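Uncharacterized protein (Thermus thermophilus HB8, PDB 6SCE) probably acts as a CARF-domain DNA nuclease of Type III CRISPR defence that is switched on by binding cyclic oligoadenylate. Local coordinates at residues A[83-88]-A[94-99]; A[107-112]-A[382-387]; A[448-453]-A[506-511]; A[474-479]-A[497-502]. One frame throughout, in Å; residues are numbered along the deposited sequence.

Contact 1 of 4, residues A[83-88]-A[94-99]. With nucleotides of chain B.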
loop_
_atom_site.group_PDB
_atom_site.type_symbol
_atom_site.label_atom_id
_atom_site.label_comp_id
_atom_site.label_asym_id
_atom_site.label_seq_id
_atom_site.Cartn_x
_atom_site.Cartn_y
_atom_site.Cartn_z
ATOM N N VAL A 83 -17.490 -12.113 -17.258
ATOM C CA VAL A 83 -16.852 -10.840 -16.954
ATOM C C VAL A 83 -16.153 -10.899 -15.600
ATOM O O VAL A 83 -16.815 -11.040 -14.586
ATOM C CB VAL A 83 -17.888 -9.702 -16.937
ATOM C CG1 VAL A 83 -17.224 -8.358 -16.812
ATOM C CG2 VAL A 83 -18.724 -9.738 -18.199
ATOM N N ASN A 84 -14.814 -10.762 -15.608
ATOM C CA ASN A 84 -14.013 -10.806 -14.383
ATOM C C ASN A 84 -13.735 -9.385 -13.930
ATOM O O ASN A 84 -13.087 -8.656 -14.641
ATOM C CB ASN A 84 -12.717 -11.591 -14.651
ATOM C CG ASN A 84 -11.825 -11.760 -13.416
ATOM O OD1 ASN A 84 -12.115 -11.250 -12.340
ATOM N ND2 ASN A 84 -10.685 -12.457 -13.604
ATOM N N LEU A 85 -14.211 -9.009 -12.735
ATOM C CA LEU A 85 -14.056 -7.635 -12.206
ATOM C C LEU A 85 -12.959 -7.439 -11.169
ATOM O O LEU A 85 -12.837 -6.357 -10.580
ATOM C CB LEU A 85 -15.366 -7.168 -11.588
ATOM C CG LEU A 85 -16.592 -7.243 -12.500
ATOM C CD1 LEU A 85 -17.806 -6.690 -11.782
ATOM C CD2 LEU A 85 -16.335 -6.566 -13.810
ATOM N N THR A 86 -12.134 -8.458 -10.962
ATOM C CA THR A 86 -11.068 -8.379 -9.954
ATOM C C THR A 86 -9.960 -7.398 -10.311
ATOM O O THR A 86 -9.409 -6.726 -9.450
ATOM C CB THR A 86 -10.531 -9.803 -9.685
ATOM O OG1 THR A 86 -11.521 -10.524 -8.937
ATOM C CG2 THR A 86 -9.244 -9.790 -8.841
ATOM N N GLY A 87 -9.637 -7.318 -11.601
ATOM C CA GLY A 87 -8.520 -6.568 -12.052
ATOM C C GLY A 87 -8.651 -5.062 -11.892
ATOM O O GLY A 87 -9.739 -4.458 -12.010
ATOM N N GLY A 88 -7.508 -4.437 -11.637
ATOM C CA GLY A 88 -7.433 -2.998 -11.678
ATOM C C GLY A 88 -8.193 -2.306 -10.573
ATOM O O GLY A 88 -8.546 -2.919 -9.559
ATOM N N VAL A 94 -16.885 -1.405 -10.037
ATOM C CA VAL A 94 -18.203 -0.892 -9.716
ATOM C C VAL A 94 -18.973 -0.486 -10.984
ATOM O O VAL A 94 -20.159 -0.834 -11.126
ATOM C CB VAL A 94 -18.124 0.286 -8.755
ATOM C CG1 VAL A 94 -19.465 0.991 -8.653
ATOM C CG2 VAL A 94 -17.669 -0.182 -7.381
ATOM N N ARG A 95 -18.309 0.228 -11.872
ATOM C CA ARG A 95 -18.946 0.683 -13.125
ATOM C C ARG A 95 -19.310 -0.471 -14.062
ATOM O O ARG A 95 -20.423 -0.514 -14.606
ATOM C CB ARG A 95 -18.071 1.677 -13.826
ATOM C CG ARG A 95 -17.981 2.964 -12.988
ATOM C CD ARG A 95 -17.506 4.144 -13.739
ATOM N NE ARG A 95 -18.412 4.450 -14.847
ATOM C CZ ARG A 95 -18.093 5.240 -15.852
ATOM N NH1 ARG A 95 -16.920 5.853 -15.874
ATOM N NH2 ARG A 95 -18.958 5.417 -16.847
ATOM N N PHE A 96 -18.402 -1.437 -14.203
ATOM C CA PHE A 96 -18.698 -2.631 -14.986
ATOM C C PHE A 96 -19.817 -3.442 -14.371
ATOM O O PHE A 96 -20.650 -3.975 -15.096
ATOM C CB PHE A 96 -17.459 -3.517 -15.146
ATOM C CG PHE A 96 -16.626 -3.169 -16.326
ATOM C CD1 PHE A 96 -16.197 -1.863 -16.530
ATOM C CD2 PHE A 96 -16.244 -4.143 -17.240
ATOM C CE1 PHE A 96 -15.419 -1.533 -17.613
ATOM C CE2 PHE A 96 -15.474 -3.804 -18.337
ATOM C CZ PHE A 96 -15.037 -2.504 -18.510
ATOM N N LEU A 97 -19.873 -3.540 -13.045
ATOM C CA LEU A 97 -20.937 -4.326 -12.438
ATOM C C LEU A 97 -22.294 -3.698 -12.781
ATOM O O LEU A 97 -23.245 -4.427 -13.092
ATOM C CB LEU A 97 -20.808 -4.416 -10.947
ATOM C CG LEU A 97 -21.915 -5.149 -10.192
ATOM C CD1 LEU A 97 -22.031 -6.600 -10.630
ATOM C CD2 LEU A 97 -21.653 -5.044 -8.709
ATOM N N GLY A 98 -22.377 -2.366 -12.733
ATOM C CA GLY A 98 -23.649 -1.684 -13.104
ATOM C C GLY A 98 -24.108 -2.062 -14.514
ATOM O O GLY A 98 -25.274 -2.324 -14.740
ATOM N N HIS A 99 -23.170 -2.091 -15.447
ATOM C CA HIS A 99 -23.447 -2.305 -16.850
ATOM C C HIS A 99 -23.719 -3.772 -17.189
ATOM O O HIS A 99 -24.617 -4.069 -17.991
ATOM C CB HIS A 99 -22.267 -1.787 -17.667
ATOM C CG HIS A 99 -22.413 -1.959 -19.153
ATOM N ND1 HIS A 99 -23.083 -1.055 -19.958
ATOM C CD2 HIS A 99 -21.963 -2.931 -19.980
ATOM C CE1 HIS A 99 -23.034 -1.464 -21.210
ATOM N NE2 HIS A 99 -22.364 -2.600 -21.254
ATOM P P A B 2 -4.331 -5.665 -10.145
ATOM O OP1 A B 2 -2.838 -5.761 -10.135
ATOM O OP2 A B 2 -5.152 -6.104 -11.328
ATOM O "O5'" A B 2 -4.858 -6.482 -8.869
ATOM C "C5'" A B 2 -6.275 -6.757 -8.766
ATOM C "C4'" A B 2 -6.535 -7.578 -7.529
ATOM O "O4'" A B 2 -5.923 -8.884 -7.705
ATOM C "C3'" A B 2 -5.985 -7.014 -6.225
ATOM O "O3'" A B 2 -6.911 -7.188 -5.154
ATOM C "C2'" A B 2 -4.750 -7.873 -5.968
ATOM O "O2'" A B 2 -4.464 -8.007 -4.593
ATOM C "C1'" A B 2 -5.193 -9.208 -6.551
ATOM N N9 A B 2 -4.115 -10.119 -6.884
ATOM C C8 A B 2 -2.792 -9.811 -7.107
ATOM N N7 A B 2 -2.060 -10.874 -7.323
ATOM C C5 A B 2 -2.939 -11.941 -7.219
ATOM C C6 A B 2 -2.764 -13.335 -7.330
ATOM N N6 A B 2 -1.581 -13.920 -7.504
ATOM N N1 A B 2 -3.869 -14.109 -7.213
ATOM C C2 A B 2 -5.036 -13.514 -6.935
ATOM N N3 A B 2 -5.321 -12.218 -6.795
ATOM C C4 A B 2 -4.211 -11.481 -6.944
ATOM P P A B 1 -7.355 -0.447 -6.019
ATOM O OP1 A B 1 -8.699 0.131 -6.340
ATOM O OP2 A B 1 -7.287 -1.429 -4.867
ATOM O "O5'" A B 1 -6.819 -1.118 -7.364
ATOM C "C5'" A B 1 -5.853 -2.165 -7.343
ATOM C "C4'" A B 1 -5.066 -2.103 -8.630
ATOM O "O4'" A B 1 -4.175 -0.958 -8.593
ATOM C "C3'" A B 1 -4.197 -3.341 -8.872
ATOM O "O3'" A B 1 -4.884 -4.191 -9.799
ATOM C "C2'" A B 1 -2.892 -2.740 -9.416
ATOM O "O2'" A B 1 -2.941 -2.586 -10.818
ATOM C "C1'" A B 1 -2.838 -1.386 -8.721
ATOM N N9 A B 1 -2.236 -1.405 -7.387
ATOM C C8 A B 1 -2.741 -0.810 -6.265
ATOM N N7 A B 1 -1.972 -0.987 -5.221
ATOM C C5 A B 1 -0.894 -1.718 -5.690
ATOM C C6 A B 1 0.260 -2.219 -5.058
ATOM N N6 A B 1 0.512 -2.053 -3.762
ATOM N N1 A B 1 1.144 -2.909 -5.820
ATOM C C2 A B 1 0.862 -3.077 -7.121
ATOM N N3 A B 1 -0.198 -2.663 -7.815
ATOM C C4 A B 1 -1.049 -1.983 -7.031
#
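This is a buried, purely apolar contact in which L85, just past the end of strand 81-84, packs on F96 and L97 of helix 90-100, the helix that follows directly in the chain. The two leucine methyls share the work. L85 CD2 sits 3.5 Å from F96 CB, at the root of the aromatic side chain, while L85 CD1 lies 3.9 Å from L97 CB, the two leucine side chains crossing at about a right angle. The first torsion of L85 (-55°) sets CG beside the backbone N and extends the branch toward the helix. V83, two residues back and still on strand 81-84, brings CG1 to the edge of the F96 ring, 4.3 Å from F96 CD2, and Y37 adds an edge-to-face partner for that ring.

Beyond L85 the chain turns toward the ligand. N84 OD1 accepts from T86 N at 3.1 Å, an Asx turn in which the donor lies well above the carbonyl plane. Two residues on, G88 N points almost straight (169°) at OP2 of nucleotide A2 of chain B, 2.9 Å away; its approach to O3' of A1 of chain B is only a weak bond. A helix packed on a strand, with the loop between them bonding a phosphate, is typical of the beta-alpha-beta crossover in a Rossmann-like CARF domain, here formed by strand 81-84, helix 90-100 and strand 105-111.

Contact 2 of 4, residues A[107-112]-A[382-387]. With nucleotides of chain B.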
loop_
_atom_site.group_PDB
_atom_site.type_symbol
_atom_site.label_atom_id
_atom_site.label_comp_id
_atom_site.label_asym_id
_atom_site.label_seq_id
_atom_site.Cartn_x
_atom_site.Cartn_y
_atom_site.Cartn_z
ATOM N N VAL A 107 -21.041 -12.543 -14.267
ATOM C CA VAL A 107 -20.094 -11.582 -13.703
ATOM C C VAL A 107 -19.523 -12.178 -12.432
ATOM O O VAL A 107 -20.252 -12.706 -11.599
ATOM C CB VAL A 107 -20.786 -10.248 -13.390
ATOM C CG1 VAL A 107 -19.784 -9.227 -12.851
ATOM C CG2 VAL A 107 -21.462 -9.711 -14.645
ATOM N N PHE A 108 -18.198 -12.094 -12.283
ATOM C CA PHE A 108 -17.561 -12.699 -11.138
ATOM C C PHE A 108 -16.263 -11.982 -10.751
ATOM O O PHE A 108 -15.795 -11.109 -11.464
ATOM C CB PHE A 108 -17.313 -14.186 -11.408
ATOM C CG PHE A 108 -16.206 -14.480 -12.385
ATOM C CD1 PHE A 108 -16.394 -14.331 -13.745
ATOM C CD2 PHE A 108 -15.005 -15.003 -11.940
ATOM C CE1 PHE A 108 -15.389 -14.617 -14.645
ATOM C CE2 PHE A 108 -13.989 -15.312 -12.832
ATOM C CZ PHE A 108 -14.194 -15.138 -14.195
ATOM N N LEU A 109 -15.752 -12.359 -9.596
ATOM C CA LEU A 109 -14.463 -11.892 -9.046
ATOM C C LEU A 109 -13.690 -13.134 -8.673
ATOM O O LEU A 109 -14.297 -14.181 -8.420
ATOM C CB LEU A 109 -14.696 -11.178 -7.705
ATOM C CG LEU A 109 -15.702 -10.078 -7.593
ATOM C CD1 LEU A 109 -15.789 -9.559 -6.185
ATOM C CD2 LEU A 109 -15.230 -8.991 -8.561
ATOM N N VAL A 110 -12.375 -13.011 -8.557
ATOM C CA VAL A 110 -11.545 -14.052 -7.946
ATOM C C VAL A 110 -10.873 -13.424 -6.733
ATOM O O VAL A 110 -10.278 -12.343 -6.809
ATOM C CB VAL A 110 -10.541 -14.678 -8.928
ATOM C CG1 VAL A 110 -11.296 -15.412 -10.013
ATOM C CG2 VAL A 110 -9.609 -13.648 -9.586
ATOM N N GLU A 111 -11.011 -14.080 -5.593
ATOM C CA GLU A 111 -10.662 -13.507 -4.316
ATOM C C GLU A 111 -9.677 -14.426 -3.603
ATOM O O GLU A 111 -10.034 -15.534 -3.201
ATOM C CB GLU A 111 -11.982 -13.299 -3.562
ATOM C CG GLU A 111 -11.898 -13.224 -2.063
ATOM C CD GLU A 111 -10.834 -12.277 -1.567
ATOM O OE1 GLU A 111 -10.769 -11.106 -2.110
ATOM O OE2 GLU A 111 -10.109 -12.743 -0.629
ATOM N N GLY A 112 -8.428 -13.981 -3.475
ATOM C CA GLY A 112 -7.377 -14.794 -2.880
ATOM C C GLY A 112 -6.603 -14.114 -1.787
ATOM O O GLY A 112 -5.378 -14.311 -1.654
ATOM N N GLY A 382 -10.439 -2.125 1.139
ATOM C CA GLY A 382 -10.791 -3.506 1.122
ATOM C C GLY A 382 -10.502 -4.124 -0.226
ATOM O O GLY A 382 -10.082 -3.459 -1.191
ATOM N N THR A 383 -10.784 -5.410 -0.304
ATOM C CA THR A 383 -10.697 -6.174 -1.531
ATOM C C THR A 383 -11.826 -5.763 -2.465
ATOM O O THR A 383 -12.749 -5.066 -2.062
ATOM C CB THR A 383 -10.843 -7.672 -1.228
ATOM O OG1 THR A 383 -12.150 -7.884 -0.692
ATOM C CG2 THR A 383 -9.762 -8.128 -0.258
ATOM N N THR A 384 -11.790 -6.196 -3.714
ATOM C CA THR A 384 -12.877 -5.866 -4.644
ATOM C C THR A 384 -14.219 -6.417 -4.159
ATOM O O THR A 384 -15.238 -5.727 -4.226
ATOM C CB THR A 384 -12.567 -6.313 -6.086
ATOM O OG1 THR A 384 -11.299 -5.766 -6.471
ATOM C CG2 THR A 384 -13.589 -5.841 -7.028
ATOM N N ALA A 385 -14.196 -7.625 -3.588
ATOM C CA ALA A 385 -15.372 -8.195 -2.962
ATOM C C ALA A 385 -15.959 -7.284 -1.912
ATOM O O ALA A 385 -17.174 -7.051 -1.942
ATOM C CB ALA A 385 -15.067 -9.572 -2.370
HETATM N N MSE A 386 -15.120 -6.745 -1.036
HETATM C CA MSE A 386 -15.589 -5.910 0.062
HETATM C C MSE A 386 -16.144 -4.594 -0.423
HETATM O O MSE A 386 -17.196 -4.132 0.017
HETATM C CB MSE A 386 -14.489 -5.718 1.070
HETATM C CG MSE A 386 -14.050 -6.999 1.791
HETATM SE SE MSE A 386 -12.339 -6.873 2.676
HETATM C CE MSE A 386 -12.669 -5.402 3.886
ATOM N N ALA A 387 -15.435 -3.981 -1.362
ATOM C CA ALA A 387 -15.865 -2.716 -1.935
ATOM C C ALA A 387 -17.147 -2.831 -2.756
ATOM O O ALA A 387 -18.011 -1.942 -2.700
ATOM C CB ALA A 387 -14.743 -2.131 -2.763
ATOM P P A B 3 -8.242 -6.300 -5.112
ATOM O OP1 A B 3 -9.504 -7.144 -5.125
ATOM O OP2 A B 3 -8.220 -5.249 -6.190
ATOM O "O5'" A B 3 -8.077 -5.639 -3.681
ATOM C "C5'" A B 3 -6.863 -5.022 -3.231
ATOM C "C4'" A B 3 -7.155 -4.411 -1.880
ATOM O "O4'" A B 3 -7.472 -5.467 -0.923
ATOM C "C3'" A B 3 -6.022 -3.600 -1.262
ATOM O "O3'" A B 3 -6.581 -2.367 -0.852
ATOM C "C2'" A B 3 -5.581 -4.468 -0.074
ATOM O "O2'" A B 3 -5.018 -3.737 0.993
ATOM C "C1'" A B 3 -6.903 -5.119 0.313
ATOM N N9 A B 3 -6.756 -6.335 1.079
ATOM C C8 A B 3 -5.943 -7.401 0.771
ATOM N N7 A B 3 -6.056 -8.382 1.644
ATOM C C5 A B 3 -7.018 -7.945 2.539
ATOM C C6 A B 3 -7.585 -8.547 3.678
ATOM N N6 A B 3 -7.269 -9.775 4.080
ATOM N N1 A B 3 -8.539 -7.844 4.333
ATOM C C2 A B 3 -8.872 -6.626 3.888
ATOM N N3 A B 3 -8.401 -5.953 2.830
ATOM C C4 A B 3 -7.465 -6.684 2.196
HETATM O O HOH W 1 -12.065 -9.808 -3.746
#
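L109 and A385 meet between two sheets of the same strand order, consistent with a pair of Rossmann-like CARF units, strand 105-111 belonging to the first and helix 384-393 to the second. L109 CD1 presses on the helix backbone, 3.5 Å from A385 CA, and CD2 meets T384 CG2 at 3.9 Å. CG2 faces the leucine, and the other branch of T384, OG1, donates to OP1 of nucleotide A3 of chain B at 2.6 Å; T384 N reaches the same oxygen at 2.8 Å, so two bonds at the start of the helix grip one phosphate oxygen. E111 lays OE1 against T383 CB at 3.5 Å. In the next shell, a water bonded to E111 OE1 passes a link on to A385 N, and H113 ND1 also bonds OE1. T383 is the N-cap: its hydroxyl, placed between the backbone N and the carbonyl carbon (63°), is also bonded to P351 O. That same T383 OG1 accepts from the N of selenomethionine M386 at 3.2 Å.

Contact 3 of 4, residues A[448-453]-A[506-511]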
loop_
_atom_site.group_PDB
_atom_site.type_symbol
_atom_site.label_atom_id
_atom_site.label_comp_id
_atom_site.label_asym_id
_atom_site.label_seq_id
_atom_site.Cartn_x
_atom_site.Cartn_y
_atom_site.Cartn_z
ATOM N N GLY A 448 15.971 35.498 9.236
ATOM C CA GLY A 448 17.281 35.711 9.852
ATOM C C GLY A 448 17.922 34.420 10.310
ATOM O O GLY A 448 19.118 34.217 10.140
ATOM N N LEU A 449 17.117 33.539 10.893
ATOM C CA LEU A 449 17.603 32.229 11.310
ATOM C C LEU A 449 17.991 31.357 10.098
ATOM O O LEU A 449 18.944 30.571 10.159
ATOM C CB LEU A 449 16.547 31.553 12.186
ATOM C CG LEU A 449 16.958 30.420 13.124
ATOM C CD1 LEU A 449 18.353 30.609 13.704
ATOM C CD2 LEU A 449 15.922 30.301 14.234
ATOM N N LEU A 450 17.272 31.531 8.991
ATOM C CA LEU A 450 17.576 30.834 7.737
ATOM C C LEU A 450 18.913 31.282 7.134
ATOM O O LEU A 450 19.665 30.453 6.606
ATOM C CB LEU A 450 16.456 31.055 6.711
ATOM C CG LEU A 450 16.717 30.458 5.321
ATOM C CD1 LEU A 450 16.919 28.945 5.406
ATOM C CD2 LEU A 450 15.590 30.807 4.365
ATOM N N ALA A 451 19.184 32.588 7.179
ATOM C CA ALA A 451 20.500 33.136 6.766
ATOM C C ALA A 451 21.654 32.496 7.535
ATOM O O ALA A 451 22.652 32.084 6.931
ATOM C CB ALA A 451 20.528 34.646 6.938
ATOM N N LEU A 452 21.514 32.395 8.857
ATOM C CA LEU A 452 22.531 31.743 9.688
ATOM C C LEU A 452 22.741 30.303 9.243
ATOM O O LEU A 452 23.846 29.896 8.869
ATOM C CB LEU A 452 22.136 31.774 11.178
ATOM C CG LEU A 452 22.571 32.998 11.995
ATOM C CD1 LEU A 452 22.391 34.297 11.215
ATOM C CD2 LEU A 452 21.824 33.045 13.322
ATOM N N ALA A 453 21.657 29.529 9.273
ATOM C CA ALA A 453 21.693 28.152 8.807
ATOM C C ALA A 453 22.403 28.054 7.459
ATOM O O ALA A 453 23.283 27.208 7.279
ATOM C CB ALA A 453 20.269 27.589 8.710
ATOM N N TYR A 506 13.456 22.363 5.407
ATOM C CA TYR A 506 12.116 22.664 5.894
ATOM C C TYR A 506 11.620 24.053 5.502
ATOM O O TYR A 506 10.439 24.229 5.151
ATOM C CB TYR A 506 12.049 22.519 7.404
ATOM C CG TYR A 506 10.898 23.270 8.043
ATOM C CD1 TYR A 506 9.613 22.735 8.062
ATOM C CD2 TYR A 506 11.092 24.527 8.615
ATOM C CE1 TYR A 506 8.560 23.423 8.647
ATOM C CE2 TYR A 506 10.052 25.211 9.214
ATOM C CZ TYR A 506 8.786 24.663 9.215
ATOM O OH TYR A 506 7.754 25.358 9.795
ATOM N N SER A 507 12.505 25.046 5.565
ATOM C CA SER A 507 12.096 26.417 5.271
ATOM C C SER A 507 11.717 26.564 3.820
ATOM O O SER A 507 10.684 27.138 3.508
ATOM C CB SER A 507 13.198 27.432 5.647
ATOM O OG SER A 507 13.397 27.461 7.059
ATOM N N HIS A 508 12.546 26.062 2.923
ATOM C CA HIS A 508 12.247 26.182 1.511
ATOM C C HIS A 508 11.073 25.281 1.101
ATOM O O HIS A 508 10.341 25.614 0.169
ATOM C CB HIS A 508 13.482 25.900 0.666
ATOM C CG HIS A 508 14.551 26.936 0.821
ATOM N ND1 HIS A 508 14.381 28.242 0.412
ATOM C CD2 HIS A 508 15.787 26.871 1.370
ATOM C CE1 HIS A 508 15.471 28.934 0.693
ATOM N NE2 HIS A 508 16.343 28.125 1.266
ATOM N N LEU A 509 10.903 24.135 1.768
ATOM C CA LEU A 509 9.716 23.298 1.495
ATOM C C LEU A 509 8.463 24.037 1.856
ATOM O O LEU A 509 7.473 24.061 1.095
ATOM C CB LEU A 509 9.771 21.963 2.264
ATOM C CG LEU A 509 10.722 20.935 1.643
ATOM C CD1 LEU A 509 10.897 19.742 2.568
ATOM C CD2 LEU A 509 10.264 20.485 0.252
ATOM N N ASN A 510 8.492 24.649 3.026
ATOM C CA ASN A 510 7.342 25.369 3.523
ATOM C C ASN A 510 6.972 26.551 2.622
ATOM O O ASN A 510 5.785 26.781 2.360
ATOM C CB ASN A 510 7.599 25.848 4.937
ATOM C CG ASN A 510 6.469 26.680 5.470
ATOM O OD1 ASN A 510 6.364 27.870 5.166
ATOM N ND2 ASN A 510 5.602 26.056 6.247
ATOM N N ALA A 511 7.971 27.291 2.136
ATOM C CA ALA A 511 7.707 28.407 1.217
ATOM C C ALA A 511 7.105 27.888 -0.082
ATOM O O ALA A 511 6.202 28.508 -0.638
ATOM C CB ALA A 511 8.989 29.205 0.927
#
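L450 reaches from helix 447-458 to S507 and H508 of helix 499-513, a sparse helix-to-helix packing in the C-terminal domain, whose mixed sheet with flanking helices is consistent with a nuclease module. Leucine carries most of the buried surface and divides it between its two methyls. CG stands anti to the backbone N (176°), which carries the branch toward helix 499-513. One methyl, CD1, touches S507 CB at 4.0 Å; the serine hydroxyl is occupied within its own helix, bonding Y503 O, so S507 offers L450 mainly a carbon surface. The other methyl meets the imidazole of H508, whose side chain runs at about a right angle to that of L450. A polar tie braces this ring: H508 NE2 bonds to E454 OE2, one turn on from L450 in helix 447-458, linking the same two helices beside the apolar touch. L450 CD2 comes to rest 4.1 Å from H508 CE1 and barely farther, 4.2 Å, from NE2.

Contact 4 of 4, residues A[474-479]-A[497-502]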
loop_
_atom_site.group_PDB
_atom_site.type_symbol
_atom_site.label_atom_id
_atom_site.label_comp_id
_atom_site.label_asym_id
_atom_site.label_seq_id
_atom_site.Cartn_x
_atom_site.Cartn_y
_atom_site.Cartn_z
ATOM N N ARG A 474 27.272 28.251 17.795
ATOM C CA ARG A 474 26.750 28.766 19.076
ATOM C C ARG A 474 25.780 29.954 18.859
ATOM O O ARG A 474 24.798 30.097 19.596
ATOM C CB ARG A 474 27.898 29.146 20.027
ATOM N N ARG A 475 26.051 30.783 17.849
ATOM C CA ARG A 475 25.173 31.903 17.480
ATOM C C ARG A 475 23.875 31.424 16.788
ATOM O O ARG A 475 22.831 32.074 16.875
ATOM N N PHE A 476 23.948 30.292 16.091
ATOM C CA PHE A 476 22.750 29.686 15.485
ATOM C C PHE A 476 21.837 29.170 16.608
ATOM O O PHE A 476 20.688 29.598 16.751
ATOM C CB PHE A 476 23.156 28.569 14.520
ATOM C CG PHE A 476 21.990 27.842 13.895
ATOM C CD1 PHE A 476 21.100 28.516 13.072
ATOM C CD2 PHE A 476 21.795 26.478 14.123
ATOM C CE1 PHE A 476 20.031 27.850 12.488
ATOM C CE2 PHE A 476 20.727 25.809 13.544
ATOM C CZ PHE A 476 19.843 26.499 12.725
ATOM N N LEU A 477 22.384 28.300 17.444
ATOM C CA LEU A 477 21.627 27.735 18.556
ATOM C C LEU A 477 21.015 28.788 19.481
ATOM O O LEU A 477 19.955 28.556 20.065
ATOM C CB LEU A 477 22.497 26.764 19.352
ATOM C CG LEU A 477 23.033 25.557 18.574
ATOM C CD1 LEU A 477 24.040 24.810 19.432
ATOM C CD2 LEU A 477 21.922 24.627 18.114
ATOM N N LYS A 478 21.673 29.941 19.607
ATOM C CA LYS A 478 21.176 31.043 20.447
ATOM C C LYS A 478 19.981 31.767 19.835
ATOM O O LYS A 478 19.054 32.140 20.553
ATOM C CB LYS A 478 22.295 32.055 20.757
ATOM C CG LYS A 478 23.275 31.582 21.823
ATOM N N PHE A 479 20.001 31.983 18.524
ATOM C CA PHE A 479 18.849 32.591 17.843
ATOM C C PHE A 479 17.661 31.592 17.775
ATOM O O PHE A 479 16.503 31.997 17.694
ATOM C CB PHE A 479 19.252 33.098 16.444
ATOM C CG PHE A 479 18.541 34.364 16.019
ATOM C CD1 PHE A 479 19.026 35.613 16.406
ATOM C CD2 PHE A 479 17.391 34.313 15.231
ATOM C CE1 PHE A 479 18.376 36.782 16.022
ATOM C CE2 PHE A 479 16.738 35.480 14.842
ATOM C CZ PHE A 479 17.233 36.715 15.237
ATOM N N LYS A 497 24.425 18.530 14.429
ATOM C CA LYS A 497 25.173 18.887 13.210
ATOM C C LYS A 497 24.300 18.946 11.946
ATOM O O LYS A 497 24.579 19.716 11.024
ATOM C CB LYS A 497 26.320 17.895 12.974
ATOM C CG LYS A 497 27.479 17.998 13.969
ATOM C CD LYS A 497 28.740 17.363 13.383
ATOM C CE LYS A 497 30.000 17.697 14.163
ATOM N NZ LYS A 497 30.271 16.691 15.225
ATOM N N GLY A 498 23.263 18.114 11.906
ATOM C CA GLY A 498 22.356 18.045 10.762
ATOM C C GLY A 498 21.286 19.120 10.765
ATOM O O GLY A 498 20.607 19.315 9.751
ATOM N N LEU A 499 21.146 19.828 11.886
ATOM C CA LEU A 499 20.078 20.821 12.076
ATOM C C LEU A 499 20.064 21.992 11.071
ATOM O O LEU A 499 18.981 22.418 10.626
ATOM C CB LEU A 499 20.062 21.339 13.527
ATOM C CG LEU A 499 18.884 22.254 13.894
ATOM C CD1 LEU A 499 17.543 21.616 13.536
ATOM C CD2 LEU A 499 18.900 22.639 15.364
ATOM N N PRO A 500 21.249 22.516 10.705
ATOM C CA PRO A 500 21.255 23.579 9.699
ATOM C C PRO A 500 20.650 23.163 8.340
ATOM O O PRO A 500 19.833 23.899 7.777
ATOM C CB PRO A 500 22.749 23.919 9.559
ATOM C CG PRO A 500 23.328 23.577 10.893
ATOM C CD PRO A 500 22.563 22.368 11.359
ATOM N N LEU A 501 21.063 22.015 7.817
ATOM C CA LEU A 501 20.509 21.517 6.554
ATOM C C LEU A 501 18.999 21.210 6.697
ATOM O O LEU A 501 18.209 21.565 5.821
ATOM C CB LEU A 501 21.257 20.285 6.088
ATOM C CG LEU A 501 20.794 19.703 4.749
ATOM C CD1 LEU A 501 20.877 20.720 3.619
ATOM C CD2 LEU A 501 21.624 18.481 4.412
ATOM N N GLU A 502 18.622 20.577 7.809
ATOM C CA GLU A 502 17.210 20.252 8.094
ATOM C C GLU A 502 16.334 21.481 8.171
ATOM O O GLU A 502 15.214 21.472 7.667
ATOM C CB GLU A 502 17.068 19.488 9.409
ATOM C CG GLU A 502 17.653 18.096 9.391
ATOM C CD GLU A 502 17.698 17.470 10.759
ATOM O OE1 GLU A 502 17.126 18.059 11.711
ATOM O OE2 GLU A 502 18.285 16.372 10.867
#
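The F476 ring points its outer end at L499 and P500 of helix 499-513, with L499 CG at its edge close to the ring plane and P500 coming in obliquely. This is a small hydrophobic core between helices of the C-terminal domain, well away from the bound nucleotides. Atom CE2 of F476 does the touching: it lies 4.0 Å from L499 CG, and P500 CG follows at 4.3 Å. Because CG of F476 stands anti to the backbone N (177°), the ring projects away from helix 473-484 toward its neighbours. L449 and A453 of helix 447-458 meet the same ring at CE1, on the far side of CZ from the CE2 that meets L499, and I456 adds to that cover, so the phenyl is held between two helices. L499 is itself covered by M522 of strand 519-528 and by Y440. Its methyl CD2, lifted out of the ring plane, is 4.1 Å from F476 CE2.

In the fold
Contacts 1 and 2 form one buried block beside the ligand: strands 81-84 and 105-111 are neighbours in a sheet, and T86 OG1 reaches V110 N (2.7 Å) between them. Contact 1 is local to a single crossover, whereas contact 2 joins parts of the chain 270 residues apart. Both add backbone bonds to phosphate to their apolar packing. Contacts 3 and 4 lie across the chain's centre, with centres 49 to 56 Å from those of the first pair. They share helix 499-513 and meet where L449 packs on F476. Contact 4 is fully buried and apolar; contact 3 is only partly buried and has polar groups at its margin.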